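Local coordinates for protein propionate kinase (Francisella tularensis subsp. tularensis, PDB 3KHY) that probably catalyses the reversible, magnesium-dependent transfer of phosphate from ATP to a short-chain carboxylate such as acetate, giving the acyl phosphate and ADP, at residues Ala17-His22 and Met375-Thr380; Gly227-Thr232 and Ile293-His298. All blocks are in the same frame, centred on the assembly; numbering follows the deposited sequence. Where two conformers were deposited one is given.

Contact 1 (Ala17-His22 and Met375-Thr380); sequences ALINPH and MIAQET
Ile19 and Ala377 make a small, buried apolar contact where the end of strand 14-20, in the N-terminal sheet, meets the C-terminal helix 372-382 lying against that sheet. The branch methyl of Ile19 does the touching: CG2 stands 3.8 Å from Ala377 CB, and Ile19 CB itself is 4.0 Å from the same methyl. The torsion (chi1 -66°) sets CG2 anti to the backbone N and CG1 beside that N, which leaves the methyl branch to meet the alanine; the Ile19 side chain also packs on Glu373 and Leu374, earlier in the helix. Pro21 extends the interface more loosely, its CB 4.4 Å from Ala377 O, while its ring also meets Ile4 and Gln381. The topology is that of the acetokinase family, a branch of the actin-like ATPase superfamily, and here the last helix of the chain returns to cover its first strands. Ile376 and Thr380 continue the packing onto strands 3-9 and 137-141. A water accepts from Gln378 NE2 at 2.6 Å, but it lies implausibly close to Pro21 O, so a bridge to the backbone of Pro21 is doubtful. Asn20 forms an Asx turn, its OD1 accepting from His22 N in the carbonyl plane at 2.9 Å. On the helix, Ile376 O is gripped from opposite faces by Thr380 N and Thr380 OG1.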
loop_
_atom_site.group_PDB
_atom_site.type_symbol
_atom_site.label_atom_id
_atom_site.label_comp_id
_atom_site.label_asym_id
_atom_site.label_seq_id
_atom_site.Cartn_x
_atom_site.Cartn_y
_atom_site.Cartn_z
ATOM N N ALA A 17 33.797 3.773 -8.578
ATOM C CA ALA A 17 34.553 2.608 -8.149
ATOM C C ALA A 17 35.270 1.987 -9.333
ATOM O O ALA A 17 34.762 1.990 -10.457
ATOM C CB ALA A 17 33.629 1.583 -7.499
ATOM N N LEU A 18 36.450 1.449 -9.067
ATOM C CA LEU A 18 37.219 0.738 -10.071
ATOM C C LEU A 18 37.211 -0.730 -9.694
ATOM O O LEU A 18 37.738 -1.111 -8.647
ATOM C CB LEU A 18 38.647 1.259 -10.070
ATOM C CG LEU A 18 39.490 0.943 -11.299
ATOM C CD1 LEU A 18 38.738 1.318 -12.573
ATOM C CD2 LEU A 18 40.806 1.697 -11.195
ATOM N N ILE A 19 36.611 -1.559 -10.539
ATOM C CA ILE A 19 36.352 -2.938 -10.169
ATOM C C ILE A 19 36.913 -3.912 -11.203
ATOM O O ILE A 19 36.837 -3.667 -12.400
ATOM C CB ILE A 19 34.836 -3.155 -9.974
ATOM C CG1 ILE A 19 34.361 -2.334 -8.774
ATOM C CG2 ILE A 19 34.490 -4.641 -9.782
ATOM C CD1 ILE A 19 32.873 -2.259 -8.652
ATOM N N ASN A 20 37.504 -5.000 -10.726
ATOM C CA ASN A 20 37.928 -6.081 -11.602
ATOM C C ASN A 20 36.851 -7.142 -11.594
ATOM O O ASN A 20 36.669 -7.834 -10.590
ATOM C CB ASN A 20 39.265 -6.664 -11.134
ATOM C CG ASN A 20 39.780 -7.755 -12.059
ATOM O OD1 ASN A 20 39.054 -8.687 -12.403
ATOM N ND2 ASN A 20 41.041 -7.641 -12.468
ATOM N N PRO A 21 36.123 -7.268 -12.714
ATOM C CA PRO A 21 34.946 -8.140 -12.815
ATOM C C PRO A 21 35.296 -9.617 -12.662
ATOM O O PRO A 21 34.451 -10.416 -12.266
ATOM C CB PRO A 21 34.433 -7.891 -14.240
ATOM C CG PRO A 21 35.149 -6.680 -14.728
ATOM C CD PRO A 21 36.443 -6.625 -13.999
ATOM N N HIS A 22 36.538 -9.970 -12.961
ATOM C CA HIS A 22 36.951 -11.366 -12.947
ATOM C C HIS A 22 37.368 -11.839 -11.556
ATOM O O HIS A 22 37.129 -12.988 -11.187
ATOM C CB HIS A 22 38.068 -11.586 -13.967
ATOM C CG HIS A 22 37.766 -10.997 -15.310
ATOM N ND1 HIS A 22 38.339 -9.825 -15.753
ATOM C CD2 HIS A 22 36.927 -11.404 -16.292
ATOM C CE1 HIS A 22 37.878 -9.544 -16.960
ATOM N NE2 HIS A 22 37.021 -10.486 -17.308
HETATM N N MSE A 375 27.875 -5.606 -9.294
HETATM C CA MSE A 375 26.841 -6.050 -10.212
HETATM C C MSE A 375 26.862 -5.200 -11.480
HETATM O O MSE A 375 26.719 -5.713 -12.583
HETATM C CB MSE A 375 25.466 -5.959 -9.549
HETATM C CG MSE A 375 24.337 -6.509 -10.402
HETATM SE SE MSE A 375 24.466 -8.456 -10.668
HETATM C CE MSE A 375 23.099 -8.651 -12.018
ATOM N N ILE A 376 27.014 -3.893 -11.311
ATOM C CA ILE A 376 27.090 -3.001 -12.457
ATOM C C ILE A 376 28.320 -3.351 -13.303
ATOM O O ILE A 376 28.251 -3.351 -14.531
ATOM C CB ILE A 376 27.135 -1.536 -12.016
ATOM C CG1 ILE A 376 25.748 -1.085 -11.541
ATOM C CG2 ILE A 376 27.610 -0.643 -13.149
ATOM C CD1 ILE A 376 25.771 0.297 -10.879
ATOM N N ALA A 377 29.437 -3.665 -12.648
ATOM C CA ALA A 377 30.657 -4.049 -13.365
ATOM C C ALA A 377 30.459 -5.352 -14.133
ATOM O O ALA A 377 30.935 -5.494 -15.258
ATOM C CB ALA A 377 31.837 -4.171 -12.412
ATOM N N GLN A 378 29.744 -6.299 -13.527
ATOM C CA GLN A 378 29.463 -7.574 -14.190
ATOM C C GLN A 378 28.512 -7.417 -15.372
ATOM O O GLN A 378 28.695 -8.051 -16.416
ATOM C CB GLN A 378 28.903 -8.591 -13.197
ATOM C CG GLN A 378 29.899 -9.047 -12.145
ATOM C CD GLN A 378 29.247 -9.875 -11.059
ATOM O OE1 GLN A 378 28.023 -9.872 -10.912
ATOM N NE2 GLN A 378 30.059 -10.579 -10.283
ATOM N N GLU A 379 27.481 -6.591 -15.200
ATOM C CA GLU A 379 26.544 -6.303 -16.283
ATOM C C GLU A 379 27.256 -5.646 -17.456
ATOM O O GLU A 379 26.950 -5.905 -18.623
ATOM C CB GLU A 379 25.441 -5.371 -15.781
ATOM C CG GLU A 379 24.464 -6.052 -14.860
ATOM C CD GLU A 379 23.541 -6.952 -15.633
ATOM O OE1 GLU A 379 22.798 -6.422 -16.487
ATOM O OE2 GLU A 379 23.574 -8.179 -15.408
ATOM N N THR A 380 28.200 -4.774 -17.132
ATOM C CA THR A 380 28.945 -4.034 -18.147
ATOM C C THR A 380 29.886 -4.967 -18.913
ATOM O O THR A 380 29.875 -5.000 -20.140
ATOM C CB THR A 380 29.732 -2.874 -17.506
ATOM O OG1 THR A 380 28.809 -1.951 -16.909
ATOM C CG2 THR A 380 30.585 -2.143 -18.555
HETATM O O HOH W 1 32.480 -11.017 -11.033
#

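Contact 2 (Gly227-Thr232 and Ile293-His298); sequences GLVMGT and IEIFSH
Val229 fits against one turn of helix 287-307, dividing its two methyls between neighbouring residues. CG2 meets Ile295 CG2 at 4.0 Å, the two side chains crossing at about a right angle, while CG1 lies 3.9 Å from Phe296 CD2. With chi1 at 177°, the Phe296 ring swings out from the helix to bring CE2 within 3.4 Å of Val229 O, which approaches the ring obliquely. A water ties the backbones together, accepting from Val229 N and donating to Phe296 O, each at 2.9 Å, and it also sits above one face of the Phe296 ring, offset toward the rim. Further out, Phe296 packs on Ile330 and on Met275, which is predicted to bind ATP, so the ring probably backs the nucleotide pocket. Arg299, one residue further along the same helix, donates to Gly227 O, and Gly231 pairs through its backbone with Asn203. Ala157 and Tyr152 of the second subunit pack on Val229 and Ile295 respectively, bringing the dimer partner up to this joint. No direct hydrogen bond joins 227-232 to 293-298: their side chains meet through apolar packing, and the water adds a polar link, backbone to backbone, beside the Arg299 bond.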
loop_
_atom_site.group_PDB
_atom_site.type_symbol
_atom_site.label_atom_id
_atom_site.label_comp_id
_atom_site.label_asym_id
_atom_site.label_seq_id
_atom_site.Cartn_x
_atom_site.Cartn_y
_atom_site.Cartn_z
ATOM N N GLY A 227 6.195 1.962 -0.256
ATOM C CA GLY A 227 6.456 0.666 0.345
ATOM C C GLY A 227 6.868 0.686 1.807
ATOM O O GLY A 227 6.112 1.140 2.683
ATOM N N LEU A 228 8.068 0.178 2.065
ATOM C CA LEU A 228 8.605 0.050 3.426
ATOM C C LEU A 228 8.899 1.394 4.092
ATOM O O LEU A 228 9.136 2.400 3.404
ATOM C CB LEU A 228 9.894 -0.797 3.402
ATOM C CG LEU A 228 9.747 -2.248 2.943
ATOM C CD1 LEU A 228 11.096 -3.012 3.065
ATOM C CD2 LEU A 228 8.643 -2.957 3.745
ATOM N N VAL A 229 8.894 1.405 5.431
ATOM C CA VAL A 229 9.386 2.558 6.192
ATOM C C VAL A 229 10.884 2.729 5.915
ATOM O O VAL A 229 11.619 1.745 5.840
ATOM C CB VAL A 229 9.158 2.373 7.718
ATOM C CG1 VAL A 229 9.768 3.535 8.518
ATOM C CG2 VAL A 229 7.665 2.230 8.013
HETATM N N MSE A 230 11.335 3.968 5.738
HETATM C CA MSE A 230 12.751 4.224 5.465
HETATM C C MSE A 230 13.313 5.323 6.382
HETATM O O MSE A 230 12.628 5.784 7.288
HETATM C CB MSE A 230 12.954 4.573 3.986
HETATM C CG MSE A 230 12.036 3.790 3.055
HETATM SE SE MSE A 230 12.435 4.039 1.134
HETATM C CE MSE A 230 10.772 3.289 0.416
ATOM N N GLY A 231 14.554 5.738 6.150
ATOM C CA GLY A 231 15.177 6.748 6.997
ATOM C C GLY A 231 14.392 8.049 7.044
ATOM O O GLY A 231 14.097 8.572 8.117
ATOM N N THR A 232 14.051 8.579 5.874
ATOM C CA THR A 232 13.276 9.816 5.811
ATOM C C THR A 232 12.032 9.739 4.910
ATOM O O THR A 232 11.317 10.734 4.771
ATOM C CB THR A 232 14.149 11.009 5.360
ATOM O OG1 THR A 232 14.461 10.889 3.965
ATOM C CG2 THR A 232 15.449 11.058 6.174
ATOM N N ILE A 293 10.885 1.662 15.599
ATOM C CA ILE A 293 11.372 0.319 15.287
ATOM C C ILE A 293 10.222 -0.679 15.130
ATOM O O ILE A 293 10.273 -1.537 14.253
ATOM C CB ILE A 293 12.397 -0.167 16.342
ATOM C CG1 ILE A 293 13.726 0.581 16.162
ATOM C CG2 ILE A 293 12.633 -1.676 16.239
ATOM C CD1 ILE A 293 14.731 0.332 17.290
ATOM N N GLU A 294 9.193 -0.564 15.974
ATOM C CA GLU A 294 8.008 -1.411 15.850
ATOM C C GLU A 294 7.311 -1.144 14.515
ATOM O O GLU A 294 6.983 -2.074 13.786
ATOM C CB GLU A 294 7.020 -1.185 17.003
ATOM C CG GLU A 294 7.555 -1.612 18.376
ATOM C CD GLU A 294 7.981 -3.067 18.384
ATOM O OE1 GLU A 294 7.099 -3.945 18.225
ATOM O OE2 GLU A 294 9.194 -3.328 18.525
ATOM N N ILE A 295 7.078 0.126 14.191
ATOM C CA ILE A 295 6.403 0.442 12.919
ATOM C C ILE A 295 7.229 -0.084 11.736
ATOM O O ILE A 295 6.709 -0.739 10.840
ATOM C CB ILE A 295 6.133 1.948 12.793
ATOM C CG1 ILE A 295 5.169 2.396 13.896
ATOM C CG2 ILE A 295 5.533 2.278 11.431
ATOM C CD1 ILE A 295 4.975 3.906 13.958
ATOM N N PHE A 296 8.522 0.202 11.741
ATOM C CA PHE A 296 9.427 -0.251 10.678
ATOM C C PHE A 296 9.406 -1.775 10.551
ATOM O O PHE A 296 9.193 -2.320 9.465
ATOM C CB PHE A 296 10.826 0.269 11.018
ATOM C CG PHE A 296 11.929 -0.156 10.077
ATOM C CD1 PHE A 296 12.516 -1.408 10.188
ATOM C CD2 PHE A 296 12.464 0.751 9.166
ATOM C CE1 PHE A 296 13.559 -1.784 9.364
ATOM C CE2 PHE A 296 13.517 0.386 8.337
ATOM C CZ PHE A 296 14.070 -0.883 8.437
ATOM N N SER A 297 9.619 -2.471 11.664
ATOM C CA SER A 297 9.752 -3.925 11.619
ATOM C C SER A 297 8.454 -4.607 11.216
ATOM O O SER A 297 8.467 -5.578 10.474
ATOM C CB SER A 297 10.214 -4.471 12.975
ATOM O OG SER A 297 11.464 -3.909 13.357
ATOM N N HIS A 298 7.336 -4.111 11.739
ATOM C CA HIS A 298 6.031 -4.704 11.424
ATOM C C HIS A 298 5.698 -4.566 9.948
ATOM O O HIS A 298 5.141 -5.477 9.328
ATOM C CB HIS A 298 4.941 -4.049 12.252
ATOM C CG HIS A 298 3.592 -4.650 12.032
ATOM N ND1 HIS A 298 3.252 -5.900 12.504
ATOM C CD2 HIS A 298 2.504 -4.182 11.380
ATOM C CE1 HIS A 298 2.008 -6.175 12.152
ATOM N NE2 HIS A 298 1.531 -5.147 11.475
HETATM O O HOH W 2 9.416 -0.967 6.943
#

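How the contacts relate
Both contacts are largely buried and apolar, yet they hold different elements on opposite sides of the chain's centre, their own centres about 32 Å apart. Contact 1 joins strand 14-20 to the C-terminal helix, bringing parts near the two ends of the chain together; its water is held by a partly exposed glutamine side chain, and a bridge across to the strand segment is doubtful. Contact 2 joins an irregular loop to a long helix, brings in an aromatic ring, and has a firm water bridge that links backbone to backbone. Neighbours differ too: the second subunit packs on contact 2, whereas contact 1 touches its own chain alone within the dimer.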